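Local coordinates for protein trimethylamine-N-oxide reductase (Haemophilus influenzae, PDB 7L5I) that probably reduces S- or N-oxide substrates such as trimethylamine N-oxide at a molybdenum centre held by two molybdopterin guanine dinucleotide cofactors, at residues 697-707 against 729-740. Residues are numbered along the deposited sequence; the frame is centred on the assembly and turned at random.
Sequences REPVMIHPEDA and AGAAVTENIIKG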
ATOM      1  N   ARG A 697     -22.509   1.523  -7.462  1.00 24.25           N
ATOM      2  CA  ARG A 697     -21.209   1.283  -8.063  1.00 22.36           C
ATOM      3  C   ARG A 697     -20.161   2.099  -7.322  1.00 17.28           C
ATOM      4  O   ARG A 697     -20.481   3.025  -6.575  1.00 17.76           O
ATOM      5  CB  ARG A 697     -21.108   1.682  -9.550  1.00 23.22           C
ATOM      6  CG  ARG A 697     -22.353   1.532 -10.375  1.00 25.67           C
ATOM      7  CD  ARG A 697     -22.572   0.119 -10.812  1.00 25.60           C
ATOM      8  NE  ARG A 697     -23.988  -0.198 -10.716  1.00 20.82           N
ATOM      9  CZ  ARG A 697     -24.510  -1.376 -11.010  1.00 26.53           C
ATOM     10  NH1 ARG A 697     -23.720  -2.366 -11.430  1.00 19.50           N
ATOM     11  NH2 ARG A 697     -25.815  -1.546 -10.877  1.00 26.81           N
ATOM     12  N   GLU A 698     -18.912   1.753  -7.574  1.00 18.43           N
ATOM     13  CA  GLU A 698     -17.804   2.583  -7.137  1.00 16.80           C
ATOM     14  C   GLU A 698     -17.929   3.968  -7.765  1.00 16.28           C
ATOM     15  O   GLU A 698     -18.219   4.084  -8.969  1.00 17.61           O
ATOM     16  CB  GLU A 698     -16.495   1.917  -7.543  1.00 17.61           C
ATOM     17  CG  GLU A 698     -15.244   2.586  -6.989  1.00 18.15           C
ATOM     18  CD  GLU A 698     -15.082   2.366  -5.486  1.00 21.58           C
ATOM     19  OE1 GLU A 698     -15.803   1.499  -4.913  1.00 17.71           O
ATOM     20  OE2 GLU A 698     -14.257   3.089  -4.871  1.00 18.86           O
ATOM     21  N   PRO A 699     -17.700   5.036  -7.011  1.00 14.21           N
ATOM     22  CA  PRO A 699     -17.771   6.375  -7.601  1.00 15.80           C
ATOM     23  C   PRO A 699     -16.540   6.678  -8.430  1.00 17.25           C
ATOM     24  O   PRO A 699     -15.418   6.271  -8.110  1.00 15.34           O
ATOM     25  CB  PRO A 699     -17.852   7.298  -6.372  1.00 16.75           C
ATOM     26  CG  PRO A 699     -17.159   6.511  -5.257  1.00 21.25           C
ATOM     27  CD  PRO A 699     -17.498   5.074  -5.551  1.00 15.49           C
ATOM     28  N   VAL A 700     -16.761   7.428  -9.518  1.00 15.83           N
ATOM     29  CA  VAL A 700     -15.678   7.972 -10.334  1.00 16.71           C
ATOM     30  C   VAL A 700     -15.834   9.482 -10.350  1.00 17.33           C
ATOM     31  O   VAL A 700     -16.929   9.991 -10.611  1.00 16.60           O
ATOM     32  CB  VAL A 700     -15.665   7.386 -11.755  1.00 16.07           C
ATOM     33  CG1 VAL A 700     -16.995   7.614 -12.486  1.00 19.64           C
ATOM     34  CG2 VAL A 700     -14.531   7.975 -12.555  1.00 15.65           C
ATOM     35  N   MET A 701     -14.759  10.194  -9.994  1.00 15.30           N
ATOM     36  CA  MET A 701     -14.786  11.649  -9.981  1.00 15.24           C
ATOM     37  C   MET A 701     -14.561  12.152 -11.397  1.00 15.44           C
ATOM     38  O   MET A 701     -13.610  11.733 -12.067  1.00 15.47           O
ATOM     39  CB  MET A 701     -13.724  12.205  -9.028  1.00 16.34           C
ATOM     40  CG  MET A 701     -13.919  11.760  -7.586  1.00 21.76           C
ATOM     41  SD  MET A 701     -12.441  12.120  -6.573  1.00 26.11           S
ATOM     42  CE  MET A 701     -12.378  13.911  -6.625  1.00 24.59           C
ATOM     43  N   ILE A 702     -15.462  13.024 -11.854  1.00 17.45           N
ATOM     44  CA  ILE A 702     -15.459  13.527 -13.233  1.00 15.07           C
ATOM     45  C   ILE A 702     -15.686  15.030 -13.200  1.00 12.87           C
ATOM     46  O   ILE A 702     -16.592  15.511 -12.513  1.00 14.40           O
ATOM     47  CB  ILE A 702     -16.552  12.890 -14.109  1.00 19.00           C
ATOM     48  CG1 ILE A 702     -16.489  11.383 -14.068  1.00 21.50           C
ATOM     49  CG2 ILE A 702     -16.380  13.354 -15.559  1.00 20.27           C
ATOM     50  CD1 ILE A 702     -17.630  10.728 -14.826  1.00 24.55           C
ATOM     51  N   HIS A 703     -14.858  15.766 -13.924  1.00 17.59           N
ATOM     52  CA  HIS A 703     -14.981  17.225 -13.987  1.00 16.84           C
ATOM     53  C   HIS A 703     -16.254  17.603 -14.749  1.00 16.87           C
ATOM     54  O   HIS A 703     -16.613  16.935 -15.722  1.00 18.11           O
ATOM     55  CB  HIS A 703     -13.751  17.803 -14.692  1.00 20.30           C
ATOM     56  CG  HIS A 703     -13.673  19.291 -14.630  1.00 21.24           C
ATOM     57  ND1 HIS A 703     -14.333  20.106 -15.530  1.00 21.67           N
ATOM     58  CD2 HIS A 703     -13.041  20.113 -13.764  1.00 21.74           C
ATOM     59  CE1 HIS A 703     -14.096  21.372 -15.224  1.00 28.30           C
ATOM     60  NE2 HIS A 703     -13.317  21.403 -14.152  1.00 27.49           N
ATOM     61  N   PRO A 704     -16.938  18.669 -14.338  1.00 19.85           N
ATOM     62  CA  PRO A 704     -18.222  19.010 -14.987  1.00 20.74           C
ATOM     63  C   PRO A 704     -18.132  19.217 -16.484  1.00 22.05           C
ATOM     64  O   PRO A 704     -19.097  18.912 -17.197  1.00 23.34           O
ATOM     65  CB  PRO A 704     -18.652  20.303 -14.274  1.00 22.83           C
ATOM     66  CG  PRO A 704     -17.891  20.351 -13.014  1.00 26.78           C
ATOM     67  CD  PRO A 704     -16.614  19.577 -13.221  1.00 23.87           C
ATOM     68  N   GLU A 705     -17.021  19.728 -17.003  1.00 21.41           N
ATOM     69  CA  GLU A 705     -16.949  19.935 -18.444  1.00 23.20           C
ATOM     70  C   GLU A 705     -16.757  18.625 -19.187  1.00 26.06           C
ATOM     71  O   GLU A 705     -17.301  18.449 -20.281  1.00 23.20           O
ATOM     72  CB  GLU A 705     -15.832  20.931 -18.762  1.00 28.23           C
ATOM     73  CG  GLU A 705     -16.112  22.294 -18.117  1.00 33.76           C
ATOM     74  CD  GLU A 705     -15.072  23.354 -18.440  1.00 41.71           C
ATOM     75  OE1 GLU A 705     -14.274  23.155 -19.382  1.00 42.77           O
ATOM     76  OE2 GLU A 705     -15.062  24.398 -17.749  1.00 51.69           O
ATOM     77  N   ASP A 706     -16.022  17.681 -18.608  1.00 18.64           N
ATOM     78  CA  ASP A 706     -15.902  16.373 -19.229  1.00 20.12           C
ATOM     79  C   ASP A 706     -17.228  15.610 -19.144  1.00 18.33           C
ATOM     80  O   ASP A 706     -17.596  14.877 -20.072  1.00 22.27           O
ATOM     81  CB  ASP A 706     -14.748  15.593 -18.571  1.00 20.23           C
ATOM     82  CG  ASP A 706     -13.368  16.281 -18.754  1.00 29.57           C
ATOM     83  OD1 ASP A 706     -13.084  16.815 -19.857  1.00 24.05           O
ATOM     84  OD2 ASP A 706     -12.547  16.290 -17.795  1.00 23.98           O
ATOM     85  N   ALA A 707     -17.960  15.788 -18.050  1.00 18.93           N
ATOM     86  CA  ALA A 707     -19.249  15.135 -17.895  1.00 16.87           C
ATOM     87  C   ALA A 707     -20.274  15.730 -18.864  1.00 22.64           C
ATOM     88  O   ALA A 707     -21.015  15.002 -19.531  1.00 21.03           O
ATOM     89  CB  ALA A 707     -19.734  15.276 -16.457  1.00 22.44           C
ATOM     90  N   ALA A 729     -19.170   2.396 -13.243  1.00 17.54           N
ATOM     91  CA  ALA A 729     -18.955   3.255 -12.089  1.00 15.55           C
ATOM     92  C   ALA A 729     -20.110   4.235 -11.995  1.00 19.08           C
ATOM     93  O   ALA A 729     -20.923   4.356 -12.908  1.00 19.29           O
ATOM     94  CB  ALA A 729     -17.601   3.954 -12.195  1.00 13.66           C
ATOM     95  N   GLY A 730     -20.195   4.916 -10.858  1.00 16.96           N
ATOM     96  CA  GLY A 730     -21.217   5.921 -10.623  1.00 19.75           C
ATOM     97  C   GLY A 730     -20.613   7.314 -10.638  1.00 20.52           C
ATOM     98  O   GLY A 730     -19.648   7.586  -9.919  1.00 16.96           O
ATOM     99  N   ALA A 731     -21.212   8.203 -11.430  1.00 17.06           N
ATOM    100  CA  ALA A 731     -20.601   9.506 -11.641  1.00 16.86           C
ATOM    101  C   ALA A 731     -20.696  10.386 -10.408  1.00 18.36           C
ATOM    102  O   ALA A 731     -21.778  10.601  -9.853  1.00 19.94           O
ATOM    103  CB  ALA A 731     -21.269  10.225 -12.821  1.00 18.77           C
ATOM    104  N   ALA A 732     -19.552  10.927  -9.997  1.00 18.87           N
ATOM    105  CA  ALA A 732     -19.470  11.973  -8.991  1.00 19.62           C
ATOM    106  C   ALA A 732     -18.898  13.176  -9.722  1.00 21.10           C
ATOM    107  O   ALA A 732     -17.684  13.255  -9.931  1.00 17.77           O
ATOM    108  CB  ALA A 732     -18.593  11.567  -7.809  1.00 23.09           C
ATOM    109  N   VAL A 733     -19.771  14.090 -10.146  1.00 18.03           N
ATOM    110  CA  VAL A 733     -19.373  15.220 -10.979  1.00 20.35           C
ATOM    111  C   VAL A 733     -18.904  16.328 -10.048  1.00 19.83           C
ATOM    112  O   VAL A 733     -19.669  16.801  -9.199  1.00 22.75           O
ATOM    113  CB  VAL A 733     -20.529  15.702 -11.872  1.00 23.33           C
ATOM    114  CG1 VAL A 733     -20.116  16.945 -12.662  1.00 24.81           C
ATOM    115  CG2 VAL A 733     -20.950  14.605 -12.827  1.00 22.01           C
ATOM    116  N   THR A 734     -17.659  16.766 -10.224  1.00 21.86           N
ATOM    117  CA  THR A 734     -17.041  17.643  -9.253  1.00 21.30           C
ATOM    118  C   THR A 734     -15.886  18.430  -9.858  1.00 17.79           C
ATOM    119  O   THR A 734     -15.163  17.935 -10.721  1.00 21.24           O
ATOM    120  CB  THR A 734     -16.545  16.816  -8.049  1.00 23.65           C
ATOM    121  OG1 THR A 734     -15.902  17.685  -7.130  1.00 23.74           O
ATOM    122  CG2 THR A 734     -15.559  15.719  -8.498  1.00 22.78           C
ATOM    123  N   GLU A 735     -15.745  19.671  -9.420  1.00 19.17           N
ATOM    124  CA  GLU A 735     -14.566  20.446  -9.764  1.00 22.03           C
ATOM    125  C   GLU A 735     -13.348  20.019  -8.964  1.00 22.40           C
ATOM    126  O   GLU A 735     -12.265  20.587  -9.154  1.00 25.95           O
ATOM    127  CB  GLU A 735     -14.834  21.932  -9.547  1.00 29.52           C
ATOM    128  CG  GLU A 735     -15.908  22.472 -10.466  1.00 40.87           C
ATOM    129  CD  GLU A 735     -15.565  23.852 -10.989  1.00 62.87           C
ATOM    130  OE1 GLU A 735     -14.516  23.986 -11.658  1.00 63.20           O
ATOM    131  OE2 GLU A 735     -16.334  24.801 -10.720  1.00 66.72           O
ATOM    132  N   ASN A 736     -13.495  19.012  -8.108  1.00 19.69           N
ATOM    133  CA  ASN A 736     -12.387  18.538  -7.286  1.00 18.32           C
ATOM    134  C   ASN A 736     -11.467  17.574  -7.995  1.00 19.18           C
ATOM    135  O   ASN A 736     -10.643  16.925  -7.335  1.00 18.84           O
ATOM    136  CB  ASN A 736     -12.925  17.866  -6.031  1.00 21.43           C
ATOM    137  CG  ASN A 736     -13.565  18.840  -5.084  1.00 21.51           C
ATOM    138  OD1 ASN A 736     -13.281  20.043  -5.112  1.00 25.13           O
ATOM    139  ND2 ASN A 736     -14.448  18.336  -4.252  1.00 27.55           N
ATOM    140  N   ILE A 737     -11.575  17.435  -9.304  1.00 19.71           N
ATOM    141  CA  ILE A 737     -10.600  16.692 -10.092  1.00 17.80           C
ATOM    142  C   ILE A 737     -10.198  17.625 -11.226  1.00 19.02           C
ATOM    143  O   ILE A 737     -11.027  18.377 -11.741  1.00 20.15           O
ATOM    144  CB  ILE A 737     -11.169  15.356 -10.597  1.00 18.57           C
ATOM    145  CG1 ILE A 737     -10.089  14.458 -11.213  1.00 18.47           C
ATOM    146  CG2 ILE A 737     -12.303  15.605 -11.609  1.00 16.44           C
ATOM    147  CD1 ILE A 737      -9.194  13.816 -10.217  1.00 21.00           C
ATOM    148  N   ILE A 738      -8.909  17.635 -11.559  1.00 16.98           N
ATOM    149  CA  ILE A 738      -8.422  18.506 -12.629  1.00 17.13           C
ATOM    150  C   ILE A 738      -9.060  18.116 -13.961  1.00 19.68           C
ATOM    151  O   ILE A 738      -9.238  16.932 -14.274  1.00 19.05           O
ATOM    152  CB  ILE A 738      -6.883  18.420 -12.659  1.00 15.32           C
ATOM    153  CG1 ILE A 738      -6.296  19.499 -13.555  1.00 17.54           C
ATOM    154  CG2 ILE A 738      -6.415  17.049 -13.111  1.00 16.65           C
ATOM    155  CD1 ILE A 738      -4.759  19.508 -13.575  1.00 17.54           C
ATOM    156  N   LYS A 739      -9.432  19.119 -14.757  1.00 18.63           N
ATOM    157  CA  LYS A 739     -10.092  18.823 -16.026  1.00 20.18           C
ATOM    158  C   LYS A 739      -9.208  17.935 -16.890  1.00 15.81           C
ATOM    159  O   LYS A 739      -7.993  18.138 -16.980  1.00 20.32           O
ATOM    160  CB  LYS A 739     -10.411  20.117 -16.784  1.00 24.03           C
ATOM    161  CG  LYS A 739     -11.237  19.894 -18.038  1.00 24.96           C
ATOM    162  CD  LYS A 739     -11.315  21.188 -18.859  1.00 38.26           C
ATOM    163  CE  LYS A 739     -12.425  21.138 -19.905  1.00 50.59           C
ATOM    164  NZ  LYS A 739     -12.259  20.041 -20.900  1.00 60.55           N
ATOM    165  N   GLY A 740      -9.819  16.921 -17.511  1.00 16.80           N
ATOM    166  CA  GLY A 740      -9.094  16.003 -18.368  1.00 17.64           C
ATOM    167  C   GLY A 740      -8.714  14.701 -17.686  1.00 15.97           C
ATOM    168  O   GLY A 740      -8.200  13.802 -18.355  1.00 16.09           O
TER
HETATM  169  O   HOH W   1     -12.362  23.984 -13.220  1.00 46.42           O
HETATM  170  O   HOH W   2     -10.867  17.221 -21.145  1.00 32.31           O
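Strands 699-702 and 729-733 run parallel in the mixed sheet of the molybdopterin dinucleotide-binding domain, the axes of the two short strand segments 37° apart. Five backbone hydrogen bonds join them in the alternating pattern of parallel strands, from Gly730 N to Glu698 O at one end to Thr734 N to Ile702 O (2.8 Å) at the other. Val700, Ile702, Ala731 and Val733 lie on one face, Pro699, Met701 and Ala732 on the other; strand 741-744 pairs antiparallel with the other edge of 699-702. The bend at chi3 of Met701 brings CE to within 3.5 Å of Asn736 O, beside the ST turn formed by Thr734 OG1 and Asn736 N.

Beyond the strands, His703 caps the helix starting at Pro704, its ND1 accepting from Glu705 N, which lies 25° out of the ring plane. With CG anti to the backbone N (chi1 -171°), the imidazole presents one face to Lys739, whose CB stands over the ring centre in a CH-pi contact, 3.9 Å from the centroid; Pro704 CD sits 3.2 Å above the opposite face, offset toward the rim. Water 1 bridges His703 NE2 and Glu735 OE1, donating to the carboxylate. On the helix, Asp706 OD1 and Lys739 NZ form a long salt bridge (3.5 Å), its hydrogen bond weak; water 2 donates to OD1 and accepts only weakly from NZ. The other carboxylate oxygen, Asp706 OD2, turns its syn lone pair to Gly740 N at 2.8 Å.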